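Local coordinates for hypothetical protein EF0006 (Enterococcus faecalis, PDB 2GMQ), which is of unknown biochemical function but carries a PrgU-like domain of the PUA clan, suggesting a part in the pheromone response of enterococcal plasmids, at residues 79-84 with 96-101; 12-17 with 58-63. One frame throughout, in Å; residues are numbered along the deposited sequence. Where two conformers were deposited one is given.

Contact 1: 79-84 with 96-101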
ATOM      1  N   PRO A  79      16.492  24.460 -10.282  1.00 30.23           N
ATOM      2  CA  PRO A  79      17.271  24.291  -9.035  1.00 30.68           C
ATOM      3  C   PRO A  79      17.108  25.427  -8.036  1.00 30.71           C
ATOM      4  O   PRO A  79      17.242  25.197  -6.840  1.00 32.64           O
ATOM      5  CB  PRO A  79      18.749  24.203  -9.511  1.00 30.39           C
ATOM      6  CG  PRO A  79      18.712  24.062 -10.942  1.00 31.60           C
ATOM      7  CD  PRO A  79      17.296  24.170 -11.477  1.00 30.31           C
ATOM      8  N   GLU A  80      16.832  26.631  -8.518  1.00 30.70           N
ATOM      9  CA  GLU A  80      16.780  27.785  -7.602  1.00 32.99           C
ATOM     10  C   GLU A  80      15.467  27.875  -6.820  1.00 31.00           C
ATOM     11  O   GLU A  80      15.382  28.652  -5.869  1.00 30.50           O
ATOM     12  CB  GLU A  80      17.174  29.118  -8.295  1.00 34.24           C
ATOM     13  CG  GLU A  80      18.424  29.060  -9.199  1.00 39.33           C
ATOM     14  CD  GLU A  80      19.738  28.682  -8.486  1.00 45.99           C
ATOM     15  OE1 GLU A  80      20.458  27.830  -9.068  1.00 49.21           O
ATOM     16  OE2 GLU A  80      20.064  29.213  -7.377  1.00 47.05           O
ATOM     17  N   LYS A  81      14.521  26.997  -7.158  1.00 29.88           N
ATOM     18  CA  LYS A  81      13.238  26.879  -6.473  1.00 30.22           C
ATOM     19  C   LYS A  81      13.203  25.708  -5.458  1.00 29.48           C
ATOM     20  O   LYS A  81      12.262  25.599  -4.676  1.00 29.79           O
ATOM     21  CB  LYS A  81      12.109  26.687  -7.485  1.00 30.07           C
ATOM     22  CG  LYS A  81      12.003  27.902  -8.449  1.00 32.83           C
ATOM     23  CD  LYS A  81      10.783  27.795  -9.297  1.00 32.17           C
ATOM     24  CE  LYS A  81      10.866  28.863 -10.457  1.00 35.45           C
ATOM     25  NZ  LYS A  81      10.118  28.565 -11.743  1.00 36.96           N
ATOM     26  N   SER A  82      14.183  24.814  -5.519  1.00 29.97           N
ATOM     27  CA  SER A  82      14.209  23.658  -4.579  1.00 29.48           C
ATOM     28  C   SER A  82      14.303  24.175  -3.149  1.00 30.67           C
ATOM     29  O   SER A  82      15.181  24.996  -2.829  1.00 30.24           O
ATOM     30  CB  SER A  82      15.377  22.733  -4.883  1.00 28.76           C
ATOM     31  OG  SER A  82      15.311  22.280  -6.249  1.00 30.01           O
ATOM     32  N   ILE A  83      13.390  23.703  -2.290  1.00 33.09           N
ATOM     33  CA  ILE A  83      13.262  24.198  -0.888  1.00 34.06           C
ATOM     34  C   ILE A  83      12.853  23.094   0.099  1.00 34.08           C
ATOM     35  O   ILE A  83      12.277  22.100  -0.306  1.00 32.77           O
ATOM     36  CB  ILE A  83      12.216  25.335  -0.760  1.00 34.84           C
ATOM     37  CG1 ILE A  83      10.831  24.890  -1.238  1.00 36.02           C
ATOM     38  CG2 ILE A  83      12.695  26.613  -1.463  1.00 38.32           C
ATOM     39  CD1 ILE A  83       9.710  25.776  -0.818  1.00 40.77           C
ATOM     40  N   TYR A  84      13.158  23.284   1.383  1.00 32.12           N
ATOM     41  CA  TYR A  84      12.616  22.439   2.456  1.00 33.07           C
ATOM     42  C   TYR A  84      11.321  23.075   2.997  1.00 33.03           C
ATOM     43  O   TYR A  84      11.254  24.287   3.143  1.00 32.39           O
ATOM     44  CB  TYR A  84      13.665  22.226   3.586  1.00 33.35           C
ATOM     45  CG  TYR A  84      14.646  21.145   3.219  1.00 31.99           C
ATOM     46  CD1 TYR A  84      15.605  21.351   2.224  1.00 36.06           C
ATOM     47  CD2 TYR A  84      14.569  19.880   3.813  1.00 31.00           C
ATOM     48  CE1 TYR A  84      16.476  20.325   1.835  1.00 34.37           C
ATOM     49  CE2 TYR A  84      15.437  18.869   3.460  1.00 30.93           C
ATOM     50  CZ  TYR A  84      16.398  19.101   2.499  1.00 32.49           C
ATOM     51  OH  TYR A  84      17.237  18.100   2.149  1.00 34.22           O
ATOM     52  N   VAL A  96      11.370  19.732  -1.513  1.00 27.50           N
ATOM     53  CA  VAL A  96      10.377  19.910  -2.546  1.00 27.34           C
ATOM     54  C   VAL A  96      11.140  20.376  -3.786  1.00 27.48           C
ATOM     55  O   VAL A  96      12.048  21.257  -3.661  1.00 25.90           O
ATOM     56  CB  VAL A  96       9.406  21.040  -2.134  1.00 29.09           C
ATOM     57  CG1 VAL A  96       8.426  21.380  -3.236  1.00 28.10           C
ATOM     58  CG2 VAL A  96       8.761  20.721  -0.758  1.00 32.17           C
ATOM     59  N   PHE A  97      10.730  19.835  -4.937  1.00 27.44           N
ATOM     60  CA  PHE A  97      11.371  20.268  -6.220  1.00 28.18           C
ATOM     61  C   PHE A  97      10.290  20.768  -7.138  1.00 29.86           C
ATOM     62  O   PHE A  97       9.197  20.168  -7.177  1.00 30.38           O
ATOM     63  CB  PHE A  97      12.041  19.092  -6.902  1.00 29.82           C
ATOM     64  CG  PHE A  97      13.196  18.566  -6.111  1.00 27.25           C
ATOM     65  CD1 PHE A  97      14.480  19.129  -6.274  1.00 28.60           C
ATOM     66  CD2 PHE A  97      12.993  17.469  -5.218  1.00 30.11           C
ATOM     67  CE1 PHE A  97      15.594  18.670  -5.533  1.00 28.14           C
ATOM     68  CE2 PHE A  97      14.105  16.985  -4.453  1.00 32.21           C
ATOM     69  CZ  PHE A  97      15.391  17.562  -4.610  1.00 29.86           C
ATOM     70  N   PHE A  98      10.619  21.812  -7.886  1.00 28.16           N
ATOM     71  CA  PHE A  98       9.644  22.361  -8.836  1.00 26.90           C
ATOM     72  C   PHE A  98      10.056  21.879 -10.190  1.00 26.68           C
ATOM     73  O   PHE A  98      11.213  22.040 -10.590  1.00 29.45           O
ATOM     74  CB  PHE A  98       9.568  23.853  -8.806  1.00 28.86           C
ATOM     75  CG  PHE A  98       8.931  24.384  -7.505  1.00 30.89           C
ATOM     76  CD1 PHE A  98       7.608  24.813  -7.509  1.00 30.76           C
ATOM     77  CD2 PHE A  98       9.631  24.323  -6.326  1.00 30.18           C
ATOM     78  CE1 PHE A  98       7.000  25.274  -6.311  1.00 33.75           C
ATOM     79  CE2 PHE A  98       9.061  24.788  -5.071  1.00 32.95           C
ATOM     80  CZ  PHE A  98       7.739  25.251  -5.067  1.00 34.36           C
ATOM     81  N   ILE A  99       9.099  21.280 -10.867  1.00 26.09           N
ATOM     82  CA  ILE A  99       9.434  20.586 -12.116  1.00 26.58           C
ATOM     83  C   ILE A  99       9.496  21.567 -13.287  1.00 26.95           C
ATOM     84  O   ILE A  99       8.490  22.222 -13.581  1.00 28.13           O
ATOM     85  CB  ILE A  99       8.457  19.459 -12.372  1.00 25.03           C
ATOM     86  CG1 ILE A  99       8.458  18.395 -11.240  1.00 26.41           C
ATOM     87  CG2 ILE A  99       8.828  18.702 -13.646  1.00 28.82           C
ATOM     88  CD1 ILE A  99       9.845  18.006 -10.815  1.00 27.87           C
ATOM     89  N   LYS A 100      10.615  21.523 -14.031  1.00 25.98           N
ATOM     90  CA  LYS A 100      10.802  22.332 -15.250  1.00 24.78           C
ATOM     91  C   LYS A 100      10.385  21.613 -16.554  1.00 26.10           C
ATOM     92  O   LYS A 100       9.716  22.221 -17.451  1.00 26.63           O
ATOM     93  CB  LYS A 100      12.294  22.725 -15.315  1.00 24.56           C
ATOM     94  CG  LYS A 100      12.660  23.462 -16.674  1.00 27.83           C
ATOM     95  CD  LYS A 100      13.921  24.210 -16.587  1.00 31.81           C
ATOM     96  CE  LYS A 100      15.094  23.310 -16.384  1.00 38.87           C
ATOM     97  NZ  LYS A 100      16.411  24.092 -16.451  1.00 39.18           N
ATOM     98  N   THR A 101      10.838  20.380 -16.704  1.00 23.56           N
ATOM     99  CA  THR A 101      10.381  19.604 -17.917  1.00 24.26           C
ATOM    100  C   THR A 101       8.848  19.511 -17.922  1.00 25.55           C
ATOM    101  O   THR A 101       8.214  18.973 -16.991  1.00 24.35           O
ATOM    102  CB  THR A 101      10.952  18.239 -17.875  1.00 26.57           C
ATOM    103  OG1 THR A 101      12.384  18.363 -17.874  1.00 26.82           O
ATOM    104  CG2 THR A 101      10.357  17.381 -19.068  1.00 24.67           C
TER
HETATM  105  O   HOH W   1      13.074  22.776  -7.760  1.00 29.36           O
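Two neighbouring strands of a beta hairpin, 83-85 and 94-98, meet here. They belong to an antiparallel four-stranded sheet in the PrgU-like fold; 83-85 is the outermost strand within this chain, and 94-98 lies between it and 34-39. Pro79 starts the turn before the hairpin. Its carbonyl takes a weak hydrogen bond from Ser82 N. Lys81 packs against Phe98. Its CG lies anti to the carbonyl carbon (chi1 -61°), and the rest of the chain runs extended, crossing the Phe98 side chain at about a right angle. The touching atom is CB, 3.6 Å from Phe98 CD2. The amine end leads away from the strand, and Lys81 makes a cation-pi contact with Tyr78. Lys81 O also lies close to the ring, 3.3 Å from Phe98 CE2. Ser82 is buried. Its OG swings beside its own backbone N and sits 3.3 Å from Phe97 CD1. That hydroxyl accepts a hydrogen bond from a water, and the same water accepts one from Phe98 N at 2.6 Å. The water bridges Ser82 and Phe98 beside the Ile83-Val96 pair. Ser82 O is hydrogen-bonded to Gln59 NE2, from the loop before strand 63-68. Ser82 CA makes a CA-H...O contact with Val96 O. Ile83 pairs with Val96 as an antiparallel hydrogen-bonded pair, and both side chains lie on the same sheet face. Ile83 CG1 is 4.2 Å from Val96 CB and reaches the edge of the Phe98 ring, near its plane. Lys36 of strand 34-39 touches Val96 and Phe98 from the next position in the sheet. Ile83 N reaches Val96 O in the carbonyl plane at 3.1 Å. In return Val96 N lies nearly along the C=O axis of Ile83, 2.8 Å from Ile83 O, but its N-H is bent, 140° at the hydrogen.

Contact 2: 12-17 with 58-63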
ATOM      1  N   GLY A  12      27.391  22.531 -13.287  1.00 55.62           N
ATOM      2  CA  GLY A  12      26.718  21.729 -14.346  1.00 55.73           C
ATOM      3  C   GLY A  12      25.624  20.833 -13.780  1.00 55.96           C
ATOM      4  O   GLY A  12      25.142  21.055 -12.657  1.00 55.74           O
HETATM    5  N   MSE A  13      25.260  19.808 -14.559  1.00 55.75           N
HETATM    6  CA  MSE A  13      24.211  18.834 -14.218  1.00 56.17           C
HETATM    7  C   MSE A  13      24.497  17.991 -12.918  1.00 50.94           C
HETATM    8  O   MSE A  13      25.622  17.617 -12.614  1.00 50.16           O
HETATM    9  CB  MSE A  13      23.908  17.948 -15.464  1.00 55.52           C
HETATM   10  CG  MSE A  13      23.350  18.732 -16.736  1.00 60.31           C
HETATM   11 SE   MSE A  13      23.902  18.351 -18.738  1.00 71.60          SE
HETATM   12  CE  MSE A  13      25.868  18.680 -18.593  1.00 63.21           C
ATOM     13  N   LYS A  14      23.468  17.754 -12.119  1.00 44.96           N
ATOM     14  CA  LYS A  14      23.530  16.758 -11.033  1.00 39.62           C
ATOM     15  C   LYS A  14      22.142  16.105 -10.984  1.00 36.44           C
ATOM     16  O   LYS A  14      21.162  16.810 -10.905  1.00 35.42           O
ATOM     17  CB  LYS A  14      23.857  17.384  -9.688  1.00 40.36           C
ATOM     18  CG  LYS A  14      24.050  16.361  -8.610  1.00 41.16           C
ATOM     19  CD  LYS A  14      24.307  17.024  -7.281  1.00 46.79           C
ATOM     20  CE  LYS A  14      24.908  16.057  -6.262  1.00 49.12           C
ATOM     21  NZ  LYS A  14      23.884  14.983  -6.011  1.00 55.07           N
ATOM     22  N   GLU A  15      22.096  14.774 -11.013  1.00 34.01           N
ATOM     23  CA  GLU A  15      20.888  13.995 -11.246  1.00 33.42           C
ATOM     24  C   GLU A  15      20.714  13.070 -10.038  1.00 31.80           C
ATOM     25  O   GLU A  15      21.739  12.537  -9.492  1.00 31.97           O
ATOM     26  CB  GLU A  15      21.026  13.158 -12.522  1.00 35.32           C
ATOM     27  CG  GLU A  15      19.728  12.438 -12.831  1.00 35.56           C
ATOM     28  CD  GLU A  15      19.688  11.751 -14.199  1.00 41.67           C
ATOM     29  OE1 GLU A  15      20.202  12.357 -15.196  1.00 44.48           O
ATOM     30  OE2 GLU A  15      19.071  10.643 -14.297  1.00 35.09           O
ATOM     31  N   ILE A  16      19.514  13.008  -9.536  1.00 28.86           N
ATOM     32  CA  ILE A  16      19.263  12.064  -8.467  1.00 30.65           C
ATOM     33  C   ILE A  16      18.009  11.269  -8.836  1.00 31.32           C
ATOM     34  O   ILE A  16      17.026  11.879  -9.355  1.00 31.97           O
ATOM     35  CB  ILE A  16      19.098  12.763  -7.092  1.00 30.30           C
ATOM     36  CG1 ILE A  16      18.819  11.663  -6.037  1.00 32.11           C
ATOM     37  CG2 ILE A  16      17.819  13.636  -7.081  1.00 30.64           C
ATOM     38  CD1 ILE A  16      18.947  12.096  -4.541  1.00 32.75           C
ATOM     39  N   ALA A  17      18.054   9.931  -8.646  1.00 31.46           N
ATOM     40  CA  ALA A  17      16.904   9.101  -8.935  1.00 28.88           C
ATOM     41  C   ALA A  17      16.088   9.023  -7.618  1.00 30.30           C
ATOM     42  O   ALA A  17      16.685   8.842  -6.530  1.00 30.11           O
ATOM     43  CB  ALA A  17      17.324   7.713  -9.359  1.00 30.26           C
ATOM     44  N   ILE A  58      20.805  20.728  -1.787  1.00 25.55           N
ATOM     45  CA  ILE A  58      19.575  20.399  -2.586  1.00 25.57           C
ATOM     46  C   ILE A  58      19.594  21.167  -3.918  1.00 24.54           C
ATOM     47  O   ILE A  58      19.129  20.649  -4.996  1.00 24.06           O
ATOM     48  CB  ILE A  58      18.271  20.641  -1.749  1.00 25.51           C
ATOM     49  CG1 ILE A  58      17.039  20.206  -2.559  1.00 26.58           C
ATOM     50  CG2 ILE A  58      18.222  22.086  -1.227  1.00 25.83           C
ATOM     51  CD1 ILE A  58      15.659  20.304  -1.825  1.00 26.98           C
ATOM     52  N   GLN A  59      20.146  22.384  -3.899  1.00 26.55           N
ATOM     53  CA  GLN A  59      20.079  23.225  -5.090  1.00 28.46           C
ATOM     54  C   GLN A  59      21.114  22.843  -6.157  1.00 28.91           C
ATOM     55  O   GLN A  59      21.122  23.439  -7.215  1.00 29.78           O
ATOM     56  CB  GLN A  59      20.038  24.719  -4.715  1.00 30.34           C
ATOM     57  CG  GLN A  59      18.673  25.043  -4.039  1.00 33.07           C
ATOM     58  CD  GLN A  59      18.258  26.510  -4.076  1.00 38.10           C
ATOM     59  OE1 GLN A  59      19.086  27.418  -4.193  1.00 38.50           O
ATOM     60  NE2 GLN A  59      16.966  26.746  -3.910  1.00 39.61           N
ATOM     61  N   GLU A  60      21.940  21.825  -5.895  1.00 28.22           N
ATOM     62  CA  GLU A  60      22.860  21.256  -6.890  0.50 28.14           C
ATOM     63  C   GLU A  60      22.130  20.338  -7.896  1.00 28.65           C
ATOM     64  O   GLU A  60      22.573  20.127  -9.017  1.00 28.57           O
ATOM     65  CB  GLU A  60      23.955  20.451  -6.191  0.50 27.43           C
ATOM     66  CG  GLU A  60      24.667  21.207  -5.061  0.50 26.67           C
ATOM     67  CD  GLU A  60      25.986  20.582  -4.664  0.50 28.75           C
ATOM     68  OE1 GLU A  60      26.370  19.524  -5.209  0.50 30.56           O
ATOM     69  OE2 GLU A  60      26.642  21.157  -3.780  0.50 27.21           O
ATOM     70  N   ILE A  61      20.995  19.792  -7.471  1.00 27.71           N
ATOM     71  CA  ILE A  61      20.245  18.851  -8.285  1.00 28.16           C
ATOM     72  C   ILE A  61      19.552  19.604  -9.448  1.00 27.87           C
ATOM     73  O   ILE A  61      18.834  20.548  -9.227  1.00 28.34           O
ATOM     74  CB  ILE A  61      19.166  18.142  -7.440  1.00 27.85           C
ATOM     75  CG1 ILE A  61      19.807  17.196  -6.370  1.00 27.81           C
ATOM     76  CG2 ILE A  61      18.289  17.340  -8.357  1.00 28.34           C
ATOM     77  CD1 ILE A  61      18.967  16.897  -5.090  1.00 30.00           C
ATOM     78  N   THR A  62      19.820  19.175 -10.668  1.00 27.48           N
ATOM     79  CA  THR A  62      19.197  19.743 -11.864  1.00 27.43           C
ATOM     80  C   THR A  62      18.121  18.813 -12.488  1.00 28.81           C
ATOM     81  O   THR A  62      17.304  19.289 -13.277  1.00 27.54           O
ATOM     82  CB  THR A  62      20.243  20.025 -12.927  1.00 30.83           C
ATOM     83  OG1 THR A  62      20.910  18.800 -13.308  1.00 33.29           O
ATOM     84  CG2 THR A  62      21.223  21.025 -12.392  1.00 27.08           C
ATOM     85  N   THR A  63      18.168  17.521 -12.158  1.00 26.58           N
ATOM     86  CA  THR A  63      17.336  16.498 -12.755  1.00 27.66           C
ATOM     87  C   THR A  63      16.932  15.438 -11.717  1.00 29.02           C
ATOM     88  O   THR A  63      17.788  14.946 -10.931  1.00 28.13           O
ATOM     89  CB  THR A  63      18.188  15.769 -13.825  1.00 31.22           C
ATOM     90  OG1 THR A  63      18.651  16.754 -14.747  1.00 34.29           O
ATOM     91  CG2 THR A  63      17.296  14.750 -14.573  1.00 33.50           C
TER
HETATM   92  O   HOH W   2      25.000  20.920 -10.027  1.00 57.19           O
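Thr62 holds OG1 in the crowded position between its backbone N and carbonyl carbon (chi1 61°), which brings the hydroxyl to the backbone of 12-17. Lys14 sets CG anti to its backbone N (chi1 -175°) and runs extended as far as the bend at chi4, so its methylenes pass obliquely along Glu60. Thr62 OG1 accepts a hydrogen bond from Lys14 N at 3.0 Å. Lys14 O receives Thr62 N in its carbonyl plane at 2.7 Å. Lys14 is therefore gripped by both the side chain and the backbone of Thr62. Its CD meets Glu60 CB at 3.6 Å. The charged ends do not touch: in this conformer of Glu60, Lys14 NZ is 5.2 Å from Glu60 OE1, so any attraction is probably modest. The weak Thr63 N bond to Lys14 O and the Ile16 N bond to Thr63 O flank Glu15 and make its parallel beta bridge with Thr63, where strands 15-19 and 63-68 begin side by side in a mixed three-stranded sheet. Ile16 N lies nearly along the C=O axis of Thr63. On the face of Glu15 and Thr63, Glu15 CG lies against the Thr63 methyl, CG2. Ile16 is buried, its CG2 meeting Ile61 CG2 at 3.9 Å, while Ile61 also packs on Phe97 of strand 94-98. Asn50 of the second subunit packs on Ile16, and its OD1 is hydrogen-bonded to Ala17 N; strand 15-19, outermost within its own chain, thus meets another subunit. At the N-terminal end, one water donates to both Gly12 O and Glu60 O.

From the N terminus, segment 12-17 leads into strand 15-19. Contact 2 closes when the chain returns at 58-63, having formed strands 23-27 and 34-39 and helix 41-50. Strands 63-68 and 71-76 follow. Contact 1 then opens at 79-84 and closes a much shorter loop at 96-101. The two run in series, neither nested nor crossed. Contact 2 ties the N-terminal strand into the mixed sheet, whereas contact 1 joins hairpin strands 83-85 and 94-98 of the antiparallel sheet. Their centres lie about 10 Å apart. Between them, the turn at Ile58 and Gln59 before strand 63-68 packs on the four-stranded sheet and the turn before 83-85: Gln59 CG meets Pro79 O, and Ile58 CG1 meets Phe97 CE1.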